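Local coordinates for inositol monophosphatase (Zymomonas mobilis, PDB 4N81), which hydrolyses inositol monophosphates to inositol and phosphate, probably with magnesium as cofactor, at the interface of chains A and B. Sequence-based numbering; all coordinates share one arbitrary frame. Chains: chain A/B, Inositol monophosphatase.

Contact 1: the interface of chains A and B. Residues chain A 145, 154, 179, 197; chain B 32, 34, 95-96.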
loop_
_atom_site.group_PDB
_atom_site.type_symbol
_atom_site.label_atom_id
_atom_site.label_comp_id
_atom_site.label_asym_id
_atom_site.label_seq_id
_atom_site.Cartn_x
_atom_site.Cartn_y
_atom_site.Cartn_z
ATOM N N ARG A 145 11.095 15.050 -7.430
ATOM C CA ARG A 145 10.488 16.294 -7.910
ATOM C C ARG A 145 10.656 17.418 -6.944
ATOM O O ARG A 145 10.936 17.210 -5.738
ATOM C CB ARG A 145 9.002 16.111 -8.181
ATOM C CG ARG A 145 8.148 15.899 -6.876
ATOM C CD ARG A 145 6.667 15.648 -7.295
ATOM N NE ARG A 145 5.841 15.428 -6.100
ATOM C CZ ARG A 145 4.722 14.700 -6.106
ATOM N NH1 ARG A 145 4.245 14.230 -7.263
ATOM N NH2 ARG A 145 4.052 14.528 -4.963
ATOM N N LEU A 154 3.025 16.010 -0.671
ATOM C CA LEU A 154 2.495 14.721 -0.240
ATOM C C LEU A 154 3.471 14.086 0.741
ATOM O O LEU A 154 4.637 13.935 0.429
ATOM C CB LEU A 154 2.351 13.799 -1.441
ATOM C CG LEU A 154 1.830 12.399 -1.201
ATOM C CD1 LEU A 154 0.553 12.473 -0.416
ATOM C CD2 LEU A 154 1.479 11.828 -2.599
ATOM N N ARG A 179 -0.357 18.823 2.065
ATOM C CA ARG A 179 -1.530 18.727 1.194
ATOM C C ARG A 179 -2.244 17.369 1.387
ATOM O O ARG A 179 -3.461 17.282 1.355
ATOM C CB ARG A 179 -1.072 18.774 -0.271
ATOM C CG ARG A 179 -2.264 18.769 -1.293
ATOM C CD ARG A 179 -2.213 17.546 -2.267
ATOM N NE ARG A 179 -1.800 17.917 -3.631
ATOM C CZ ARG A 179 -2.181 17.318 -4.768
ATOM N NH1 ARG A 179 -3.005 16.286 -4.776
ATOM N NH2 ARG A 179 -1.738 17.782 -5.927
ATOM N N HIS A 197 7.171 10.727 -6.829
ATOM C CA HIS A 197 5.708 10.643 -6.568
ATOM C C HIS A 197 5.327 10.936 -5.128
ATOM O O HIS A 197 4.145 10.896 -4.783
ATOM C CB HIS A 197 5.217 9.218 -6.914
ATOM C CG HIS A 197 5.572 8.795 -8.302
ATOM N ND1 HIS A 197 5.188 9.517 -9.415
ATOM C CD2 HIS A 197 6.257 7.725 -8.760
ATOM C CE1 HIS A 197 5.647 8.917 -10.503
ATOM N NE2 HIS A 197 6.290 7.817 -10.132
ATOM N N LEU B 32 3.089 15.122 -12.006
ATOM C CA LEU B 32 1.906 15.777 -11.437
ATOM C C LEU B 32 2.009 17.297 -11.463
ATOM O O LEU B 32 2.880 17.885 -10.838
ATOM C CB LEU B 32 1.680 15.261 -9.991
ATOM C CG LEU B 32 0.611 15.935 -9.176
ATOM C CD1 LEU B 32 -0.806 15.830 -9.852
ATOM C CD2 LEU B 32 0.581 15.280 -7.789
ATOM N N ILE B 34 0.917 21.128 -10.684
ATOM C CA ILE B 34 0.265 21.727 -9.525
ATOM C C ILE B 34 -0.030 23.201 -9.720
ATOM O O ILE B 34 0.492 23.814 -10.614
ATOM C CB ILE B 34 1.132 21.631 -8.274
ATOM C CG1 ILE B 34 2.490 22.294 -8.552
ATOM C CG2 ILE B 34 1.204 20.162 -7.826
ATOM C CD1 ILE B 34 3.408 22.295 -7.342
ATOM N N ILE B 95 -2.716 9.077 -6.999
ATOM C CA ILE B 95 -1.983 10.346 -7.141
ATOM C C ILE B 95 -0.566 10.166 -6.601
ATOM O O ILE B 95 0.420 10.697 -7.165
ATOM C CB ILE B 95 -2.709 11.463 -6.369
ATOM C CG1 ILE B 95 -3.918 11.947 -7.194
ATOM C CG2 ILE B 95 -1.783 12.687 -6.085
ATOM C CD1 ILE B 95 -4.920 12.761 -6.350
ATOM N N GLY B 96 -0.459 9.303 -5.597
ATOM C CA GLY B 96 0.846 8.998 -4.999
ATOM C C GLY B 96 1.635 7.910 -5.727
ATOM O O GLY B 96 2.713 7.488 -5.271
HETATM O O HOH W 1 3.629 8.576 -3.024
HETATM O O HOH W 2 2.403 12.302 -6.342
HETATM O O HOH W 3 4.970 14.237 -10.115
#
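A:Arg145 meets B:Leu32 in a water-mediated part of a two-fold symmetric homodimer interface, where solvent links the subunits without any direct polar bond; such dimers are typical of the family. A:Arg145 extends its chain from CG to NE and runs obliquely across B:Leu32, bringing NH1 to 3.8 Å from methyl CD2. The same nitrogen serves two waters. Water 3 lies 2.9 Å from A:Arg145 NH1, at the edge of the guanidinium and in its plane, and continues to the backbone N of B:Leu32. Water 2, 2.8 Å from A:Arg145 NH1, touches the carbonyls of both chains: it is 2.7 Å from A:His197 O and likewise 2.7 Å from B:Ile95 O. Because B:Ile95 closes helix 91-95, its carbonyl belongs to the electronegative helix end, which may favour a nearby arginine. One face of the A:Arg145 guanidinium lies against A:His197 C, which sits toward its rim, and this may limit the group's rotation. B:Gly96, lacking a side chain, lets A:Leu154 bring CD2 to 3.8 Å from its CA, and water 1 joins B:Gly96 O to A:His197 O. A:Arg179, bent along its chain and poorly ordered, only loosely approaches B:Leu32 tip to tip. On chain A the patch gathers loop residues and the start of strand 154-157; on chain B it combines the loop holding B:Leu32 and B:Ile34 with the end of helix 91-95.

Contact 2: the interface of chains A and B. Residues chain A 160, 171-172, 175, 181, 183; chain B 160-161.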
loop_
_atom_site.group_PDB
_atom_site.type_symbol
_atom_site.label_atom_id
_atom_site.label_comp_id
_atom_site.label_asym_id
_atom_site.label_seq_id
_atom_site.Cartn_x
_atom_site.Cartn_y
_atom_site.Cartn_z
ATOM N N PRO A 160 1.047 6.240 12.072
ATOM C CA PRO A 160 1.132 7.163 13.212
ATOM C C PRO A 160 1.424 6.447 14.514
ATOM O O PRO A 160 2.077 6.998 15.412
ATOM C CB PRO A 160 -0.222 7.870 13.214
ATOM C CG PRO A 160 -1.108 6.997 12.528
ATOM C CD PRO A 160 -0.288 6.289 11.462
ATOM N N PHE A 171 4.558 14.297 14.438
ATOM C CA PHE A 171 4.077 13.853 13.140
ATOM C C PHE A 171 2.741 14.508 12.822
ATOM O O PHE A 171 2.486 14.955 11.692
ATOM C CB PHE A 171 3.926 12.335 13.039
ATOM C CG PHE A 171 3.471 11.913 11.657
ATOM C CD1 PHE A 171 4.379 11.947 10.612
ATOM C CD2 PHE A 171 2.124 11.598 11.395
ATOM C CE1 PHE A 171 3.972 11.635 9.316
ATOM C CE2 PHE A 171 1.714 11.282 10.095
ATOM C CZ PHE A 171 2.639 11.331 9.061
ATOM N N ASP A 172 1.853 14.573 13.823
ATOM C CA ASP A 172 0.565 15.150 13.541
ATOM C C ASP A 172 0.669 16.624 13.137
ATOM O O ASP A 172 -0.088 17.137 12.248
ATOM C CB ASP A 172 -0.302 15.047 14.795
ATOM C CG ASP A 172 -1.756 15.237 14.463
ATOM O OD1 ASP A 172 -2.246 14.397 13.685
ATOM O OD2 ASP A 172 -2.365 16.253 14.894
ATOM N N ARG A 175 1.745 16.697 9.536
ATOM C CA ARG A 175 0.682 16.184 8.674
ATOM C C ARG A 175 -0.356 17.282 8.410
ATOM O O ARG A 175 -0.820 17.439 7.271
ATOM C CB ARG A 175 -0.047 15.063 9.410
ATOM C CG ARG A 175 -1.347 14.627 8.765
ATOM C CD ARG A 175 -1.990 13.539 9.623
ATOM N NE ARG A 175 -2.625 14.059 10.841
ATOM C CZ ARG A 175 -3.840 14.617 10.855
ATOM N NH1 ARG A 175 -4.525 14.780 9.734
ATOM N NH2 ARG A 175 -4.379 15.051 11.987
ATOM N N THR A 181 -1.589 13.076 3.119
ATOM C CA THR A 181 -0.691 12.114 3.770
ATOM C C THR A 181 -1.094 10.706 3.355
ATOM O O THR A 181 -2.297 10.375 3.432
ATOM C CB THR A 181 -0.821 12.277 5.322
ATOM O OG1 THR A 181 -0.344 13.592 5.679
ATOM C CG2 THR A 181 0.037 11.261 6.039
ATOM N N LEU A 183 -0.509 6.500 3.902
ATOM C CA LEU A 183 -0.079 5.675 5.027
ATOM C C LEU A 183 0.290 4.264 4.599
ATOM O O LEU A 183 -0.192 3.772 3.578
ATOM C CB LEU A 183 -1.240 5.612 6.055
ATOM C CG LEU A 183 -1.589 7.006 6.639
ATOM C CD1 LEU A 183 -2.855 6.863 7.493
ATOM C CD2 LEU A 183 -0.385 7.547 7.477
ATOM N N PRO B 160 -6.880 6.731 9.650
ATOM C CA PRO B 160 -7.593 7.203 10.845
ATOM C C PRO B 160 -8.184 8.584 10.657
ATOM O O PRO B 160 -9.232 8.913 11.232
ATOM C CB PRO B 160 -6.534 7.155 11.946
ATOM C CG PRO B 160 -5.284 7.218 11.275
ATOM C CD PRO B 160 -5.461 6.496 9.949
ATOM N N TRP B 161 -7.541 9.391 9.826
ATOM C CA TRP B 161 -8.019 10.755 9.642
ATOM C C TRP B 161 -9.158 10.891 8.631
ATOM O O TRP B 161 -9.643 12.005 8.392
ATOM C CB TRP B 161 -6.831 11.711 9.347
ATOM C CG TRP B 161 -5.763 11.516 10.386
ATOM C CD1 TRP B 161 -5.864 11.791 11.709
ATOM C CD2 TRP B 161 -4.453 10.957 10.190
ATOM N NE1 TRP B 161 -4.689 11.456 12.353
ATOM C CE2 TRP B 161 -3.806 10.962 11.431
ATOM C CE3 TRP B 161 -3.756 10.503 9.073
ATOM C CZ2 TRP B 161 -2.491 10.497 11.596
ATOM C CZ3 TRP B 161 -2.444 10.042 9.252
ATOM C CH2 TRP B 161 -1.850 10.040 10.488
#
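B:Trp161 follows B:Pro160 in the 3-10 turn 160-162, its psi near zero, and the turn offers its indole to A:Arg175 on helix 165-175 of the partner. The indole CG is anti to its own carbonyl carbon (chi1 -51°), which sends the ring into chain A. A:Arg175 is extended as far as CD and then bends at chi3 (76°), laying the guanidinium flat on the indole with the two planes 5° apart. CD packs over the six-membered ring of B:Trp161, 3.3 Å from its centroid, a CH-pi contact, while CZ stands 3.5 Å above the centroid of the five-membered ring, a cation-pi stack. Arginine suits the place because one side chain supplies both a methylene and a flat cation; the broad tryptophan, 129 Å² of it hidden, takes both on its face and apolar groups at its rim. A:Asp172, three residues earlier on the helix, fixes its rotation: OD1 accepts side-on from NE at 2.9 Å and from A:Arg175 NH2 at 2.8 Å, both from one face of the carboxylate. This salt bridge leaves the guanidinium face turned to the indole. B:Pro160 covers the opposite face of its neighbour's ring. The far rim is apolar: A:Pro160 CG meets B:Trp161 CH2 at 3.7 Å, that CH2 lies at the edge of the A:Phe171 ring, and A:Leu183 CD1 touches B:Trp161 CZ3 at 3.7 Å. In the fold, the indole packs among helix 165-175, strand 180-183 and the equivalent turn 160-162 of chain A.

Contact 3: the interface of chains A and B. Residues chain A 92-93, 96, 98, 183-184; chain B 181-184, 189, 192.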
loop_
_atom_site.group_PDB
_atom_site.type_symbol
_atom_site.label_atom_id
_atom_site.label_comp_id
_atom_site.label_asym_id
_atom_site.label_seq_id
_atom_site.Cartn_x
_atom_site.Cartn_y
_atom_site.Cartn_z
ATOM N N ARG A 92 5.200 -6.435 8.407
ATOM C CA ARG A 92 3.734 -6.490 8.607
ATOM C C ARG A 92 2.927 -6.412 7.295
ATOM O O ARG A 92 1.907 -7.125 7.141
ATOM C CB ARG A 92 3.329 -5.365 9.584
ATOM C CG ARG A 92 4.042 -5.557 10.941
ATOM C CD ARG A 92 3.252 -5.092 12.153
ATOM N NE ARG A 92 3.259 -3.646 12.350
ATOM C CZ ARG A 92 2.380 -2.802 11.810
ATOM N NH1 ARG A 92 1.445 -3.224 10.954
ATOM N NH2 ARG A 92 2.469 -1.501 12.070
ATOM N N ALA A 93 3.420 -5.643 6.331
ATOM C CA ALA A 93 2.779 -5.597 5.034
ATOM C C ALA A 93 2.885 -6.940 4.350
ATOM O O ALA A 93 1.939 -7.397 3.708
ATOM C CB ALA A 93 3.443 -4.517 4.097
ATOM N N GLY A 96 0.428 -9.235 5.711
ATOM C CA GLY A 96 -0.901 -8.875 5.205
ATOM C C GLY A 96 -1.093 -9.116 3.708
ATOM O O GLY A 96 -2.139 -8.765 3.132
ATOM N N ARG A 98 0.520 -7.786 1.206
ATOM C CA ARG A 98 0.789 -6.604 0.378
ATOM C C ARG A 98 2.148 -6.599 -0.254
ATOM O O ARG A 98 3.138 -6.886 0.415
ATOM C CB ARG A 98 0.738 -5.329 1.236
ATOM C CG ARG A 98 -0.661 -5.147 1.944
ATOM C CD ARG A 98 -0.561 -3.893 2.852
ATOM N NE ARG A 98 -1.905 -3.436 3.283
ATOM C CZ ARG A 98 -2.118 -2.185 3.696
ATOM N NH1 ARG A 98 -1.095 -1.317 3.729
ATOM N NH2 ARG A 98 -3.338 -1.815 4.072
ATOM N N LEU A 183 -0.509 6.500 3.902
ATOM C CA LEU A 183 -0.079 5.675 5.027
ATOM C C LEU A 183 0.290 4.264 4.599
ATOM O O LEU A 183 -0.192 3.772 3.578
ATOM C CB LEU A 183 -1.240 5.612 6.055
ATOM C CG LEU A 183 -1.589 7.006 6.639
ATOM C CD1 LEU A 183 -2.855 6.863 7.493
ATOM C CD2 LEU A 183 -0.385 7.547 7.477
ATOM N N GLY A 184 1.141 3.622 5.382
ATOM C CA GLY A 184 1.635 2.265 5.108
ATOM C C GLY A 184 2.784 2.307 4.118
ATOM O O GLY A 184 2.907 3.258 3.337
ATOM N N THR B 181 -2.679 -3.585 12.775
ATOM C CA THR B 181 -3.515 -2.760 11.894
ATOM C C THR B 181 -2.680 -2.311 10.702
ATOM O O THR B 181 -1.554 -1.811 10.909
ATOM C CB THR B 181 -4.019 -1.515 12.700
ATOM O OG1 THR B 181 -4.876 -1.982 13.762
ATOM C CG2 THR B 181 -4.831 -0.599 11.814
ATOM N N LEU B 182 -3.188 -2.474 9.480
ATOM C CA LEU B 182 -2.420 -1.991 8.329
ATOM C C LEU B 182 -3.192 -0.826 7.768
ATOM O O LEU B 182 -4.425 -0.777 7.880
ATOM C CB LEU B 182 -2.305 -3.066 7.257
ATOM C CG LEU B 182 -1.210 -4.131 7.554
ATOM C CD1 LEU B 182 -1.242 -5.219 6.453
ATOM C CD2 LEU B 182 0.216 -3.465 7.656
ATOM N N LEU B 183 -2.469 0.121 7.185
ATOM C CA LEU B 183 -3.093 1.377 6.784
ATOM C C LEU B 183 -2.947 1.644 5.294
ATOM O O LEU B 183 -2.019 1.145 4.656
ATOM C CB LEU B 183 -2.421 2.529 7.579
ATOM C CG LEU B 183 -2.640 2.398 9.108
ATOM C CD1 LEU B 183 -1.791 3.467 9.807
ATOM C CD2 LEU B 183 -4.159 2.557 9.443
ATOM N N GLY B 184 -3.862 2.429 4.751
ATOM C CA GLY B 184 -3.898 2.769 3.322
ATOM C C GLY B 184 -4.569 1.661 2.529
ATOM O O GLY B 184 -4.600 0.505 2.965
ATOM N N ASN B 189 -8.035 -3.281 0.369
ATOM C CA ASN B 189 -8.045 -4.102 1.609
ATOM C C ASN B 189 -9.199 -5.081 1.638
ATOM O O ASN B 189 -9.104 -6.162 2.235
ATOM C CB ASN B 189 -8.099 -3.214 2.851
ATOM C CG ASN B 189 -6.817 -2.411 3.006
ATOM O OD1 ASN B 189 -5.726 -2.961 2.939
ATOM N ND2 ASN B 189 -6.956 -1.117 3.205
ATOM N N LEU B 192 -8.078 -7.911 -0.216
ATOM C CA LEU B 192 -7.139 -8.816 0.519
ATOM C C LEU B 192 -7.949 -9.593 1.542
ATOM O O LEU B 192 -7.620 -10.798 1.873
ATOM C CB LEU B 192 -6.050 -7.963 1.260
ATOM C CG LEU B 192 -4.997 -7.404 0.285
ATOM C CD1 LEU B 192 -4.098 -6.379 1.048
ATOM C CD2 LEU B 192 -4.148 -8.596 -0.322
HETATM O O HOH W 4 -4.189 -4.899 4.252
HETATM O O HOH W 5 0.985 -0.164 9.973
#
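A:Arg98 bonds to B:Leu183 and B:Asn189 across the dimer of this inositol monophosphatase-superfamily enzyme. Its NH1 gives a nearly straight bond (163° at H) to B:Leu183 O at 2.8 Å; the oxygen lies in the guanidinium plane, although the donor stands above the plane of the carbonyl. NH2 bonds to the side-chain oxygen of B:Asn189, A:Arg98 NH2 to OD1 being 2.9 Å, and makes a weak bond to B:Gly184 O. An arginine suits this end of strand 180-183, where several acceptors gather. Its chain, extended with CG anti to the carbonyl carbon (chi1 -59°), slides past B:Leu182 in the opposite direction, and B:Leu182 CB lies over the rim of one guanidinium face, 3.7 Å from A:Arg98 CZ. B:Leu192 CD1 packs crosswise against A:Arg98 CG at 3.8 Å and also approaches the backbone of A:Gly96. Near the two-fold axis the twin leucines meet, A:Leu183 CB to B:Leu183 CB at 3.6 Å.

Farther out, B:Asn189 on helix 187-194 is oriented by its own ND2, which donates to B:Gly184 O at 2.9 Å and turns OD1 to the arginine. Water 4 joins A:Arg98 NE to the same OD1. A:Arg92, poorly ordered, reaches B:Thr181 O weakly and partly through water 5.

Contact 4: the interface of chains A and B. Residues chain A 125, 137, 188, 192, 195, 197; chain B 29, 96-98.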
loop_
_atom_site.group_PDB
_atom_site.type_symbol
_atom_site.label_atom_id
_atom_site.label_comp_id
_atom_site.label_asym_id
_atom_site.label_seq_id
_atom_site.Cartn_x
_atom_site.Cartn_y
_atom_site.Cartn_z
ATOM N N GLU A 125 10.481 -4.628 -9.045
ATOM C CA GLU A 125 10.819 -3.222 -9.083
ATOM C C GLU A 125 12.071 -3.098 -8.224
ATOM O O GLU A 125 12.049 -3.446 -7.026
ATOM C CB GLU A 125 9.691 -2.438 -8.410
ATOM C CG GLU A 125 8.332 -2.677 -9.119
ATOM C CD GLU A 125 7.168 -1.887 -8.473
ATOM O OE1 GLU A 125 6.533 -1.047 -9.168
ATOM O OE2 GLU A 125 6.898 -2.146 -7.279
ATOM N N PHE A 137 16.088 3.092 -11.434
ATOM C CA PHE A 137 14.976 2.231 -11.108
ATOM C C PHE A 137 14.781 1.334 -12.333
ATOM O O PHE A 137 14.536 1.845 -13.420
ATOM C CB PHE A 137 13.733 3.049 -10.884
ATOM C CG PHE A 137 12.478 2.193 -10.633
ATOM C CD1 PHE A 137 11.558 1.964 -11.646
ATOM C CD2 PHE A 137 12.236 1.648 -9.366
ATOM C CE1 PHE A 137 10.363 1.196 -11.405
ATOM C CE2 PHE A 137 11.102 0.862 -9.121
ATOM C CZ PHE A 137 10.159 0.634 -10.135
ATOM N N TYR A 188 8.927 1.269 0.734
ATOM C CA TYR A 188 8.348 1.572 -0.558
ATOM C C TYR A 188 8.128 3.084 -0.683
ATOM O O TYR A 188 8.265 3.640 -1.793
ATOM C CB TYR A 188 6.988 0.853 -0.740
ATOM C CG TYR A 188 6.701 0.619 -2.215
ATOM C CD1 TYR A 188 7.129 -0.559 -2.856
ATOM C CD2 TYR A 188 5.996 1.548 -2.958
ATOM C CE1 TYR A 188 6.842 -0.806 -4.213
ATOM C CE2 TYR A 188 5.746 1.321 -4.311
ATOM C CZ TYR A 188 6.186 0.179 -4.937
ATOM O OH TYR A 188 5.874 -0.027 -6.288
ATOM N N LEU A 192 9.119 5.594 -3.663
ATOM C CA LEU A 192 8.202 6.452 -4.479
ATOM C C LEU A 192 8.720 7.878 -4.415
ATOM O O LEU A 192 8.570 8.684 -5.413
ATOM C CB LEU A 192 6.753 6.399 -3.879
ATOM C CG LEU A 192 6.047 5.068 -4.197
ATOM C CD1 LEU A 192 4.723 4.991 -3.373
ATOM C CD2 LEU A 192 5.780 4.967 -5.755
ATOM N N LEU A 195 11.359 8.307 -7.020
ATOM C CA LEU A 195 10.780 8.351 -8.374
ATOM C C LEU A 195 10.052 9.663 -8.613
ATOM O O LEU A 195 9.603 9.946 -9.744
ATOM C CB LEU A 195 9.790 7.196 -8.571
ATOM C CG LEU A 195 10.439 5.819 -8.708
ATOM C CD1 LEU A 195 9.320 4.806 -8.458
ATOM C CD2 LEU A 195 11.000 5.657 -10.174
ATOM N N HIS A 197 7.171 10.727 -6.829
ATOM C CA HIS A 197 5.708 10.643 -6.568
ATOM C C HIS A 197 5.327 10.936 -5.128
ATOM O O HIS A 197 4.145 10.896 -4.783
ATOM C CB HIS A 197 5.217 9.218 -6.914
ATOM C CG HIS A 197 5.572 8.795 -8.302
ATOM N ND1 HIS A 197 5.188 9.517 -9.415
ATOM C CD2 HIS A 197 6.257 7.725 -8.760
ATOM C CE1 HIS A 197 5.647 8.917 -10.503
ATOM N NE2 HIS A 197 6.290 7.817 -10.132
ATOM N N ARG B 29 1.597 6.949 -12.624
ATOM C CA ARG B 29 2.977 7.418 -12.435
ATOM C C ARG B 29 3.471 8.445 -13.450
ATOM O O ARG B 29 4.663 8.610 -13.666
ATOM C CB ARG B 29 3.947 6.228 -12.351
ATOM C CG ARG B 29 3.810 5.545 -10.973
ATOM C CD ARG B 29 4.817 4.367 -10.737
ATOM N NE ARG B 29 4.467 3.705 -9.466
ATOM C CZ ARG B 29 5.055 2.593 -9.009
ATOM N NH1 ARG B 29 6.048 2.036 -9.702
ATOM N NH2 ARG B 29 4.621 2.020 -7.914
ATOM N N GLY B 96 -0.459 9.303 -5.597
ATOM C CA GLY B 96 0.846 8.998 -4.999
ATOM C C GLY B 96 1.635 7.910 -5.727
ATOM O O GLY B 96 2.713 7.488 -5.271
ATOM N N GLY B 97 1.120 7.439 -6.864
ATOM C CA GLY B 97 1.892 6.472 -7.636
ATOM C C GLY B 97 1.820 5.057 -7.083
ATOM O O GLY B 97 2.689 4.222 -7.368
ATOM N N ARG B 98 0.827 4.791 -6.221
ATOM C CA ARG B 98 0.631 3.447 -5.666
ATOM C C ARG B 98 -0.354 2.610 -6.425
ATOM O O ARG B 98 -1.432 3.090 -6.770
ATOM C CB ARG B 98 0.068 3.536 -4.238
ATOM C CG ARG B 98 1.019 4.351 -3.277
ATOM C CD ARG B 98 0.306 4.460 -1.903
ATOM N NE ARG B 98 1.250 4.893 -0.844
ATOM C CZ ARG B 98 1.005 4.660 0.447
ATOM N NH1 ARG B 98 -0.122 4.022 0.802
ATOM N NH2 ARG B 98 1.878 5.063 1.366
HETATM O O HOH W 6 3.629 8.576 -3.024
#
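B:Arg29 leaves its backbone with CG anti to the carbonyl carbon (chi1 -75°) and runs extended to NE, while A:Tyr188 has CG anti to its backbone N (chi1 -154°); together these carry the guanidinium to the phenol oxygen. B:Arg29 NH2 donates to A:Tyr188 OH at 2.9 Å, with the oxygen close to the guanidinium plane and the nitrogen at the edge of the phenol ring, in plane. The phenol passes the link on, donating to A:Glu125 OE2 at 2.6 Å, so one hydroxyl both accepts and donates. A:Glu125 OE1 in turn takes B:Arg29 NH1 at 3.2 Å on its syn side, a salt bridge with the donor tilted 34° from the carboxylate plane. Arginine fits here because its N-H groups point in several directions: within chain B, NE and NH2 close side-on upon B:Gly97 O, B:Arg29 NE lying 2.8 Å from it, and so steady the head in rotation. A:Leu192 lies across this network, its CD2 methyl near the B:Gly97 carbonyl, giving the polar cluster an apolar flank. The aliphatic stem of B:Arg29 crosses A:His197 at about a right angle; this imidazole is close to a positively charged chain and might therefore favour its neutral form. A:His197 meets that stem with its tip, NE2 lying 3.5 Å from B:Arg29 CG.

All four contacts belong to one two-fold symmetric interface, and each recurs with the chains exchanged. Contacts 1 and 4 are close neighbours, their C-alpha centres about 10 Å apart, and share A:His197 and B:Gly96. Contacts 2 and 3 share A:Leu183, with centres about 15 Å apart; contacts 1 and 3 are about 21 Å apart. Segment 91-98 serves contact 3 from chain A and contacts 1 and 4 from chain B, helix 187-194 serves contact 3 from B and contact 4 from A, and strand 180-183 enters contacts 2 and 3. Reusing the same elements from both subunits would couple the patches into a continuous dimer surface.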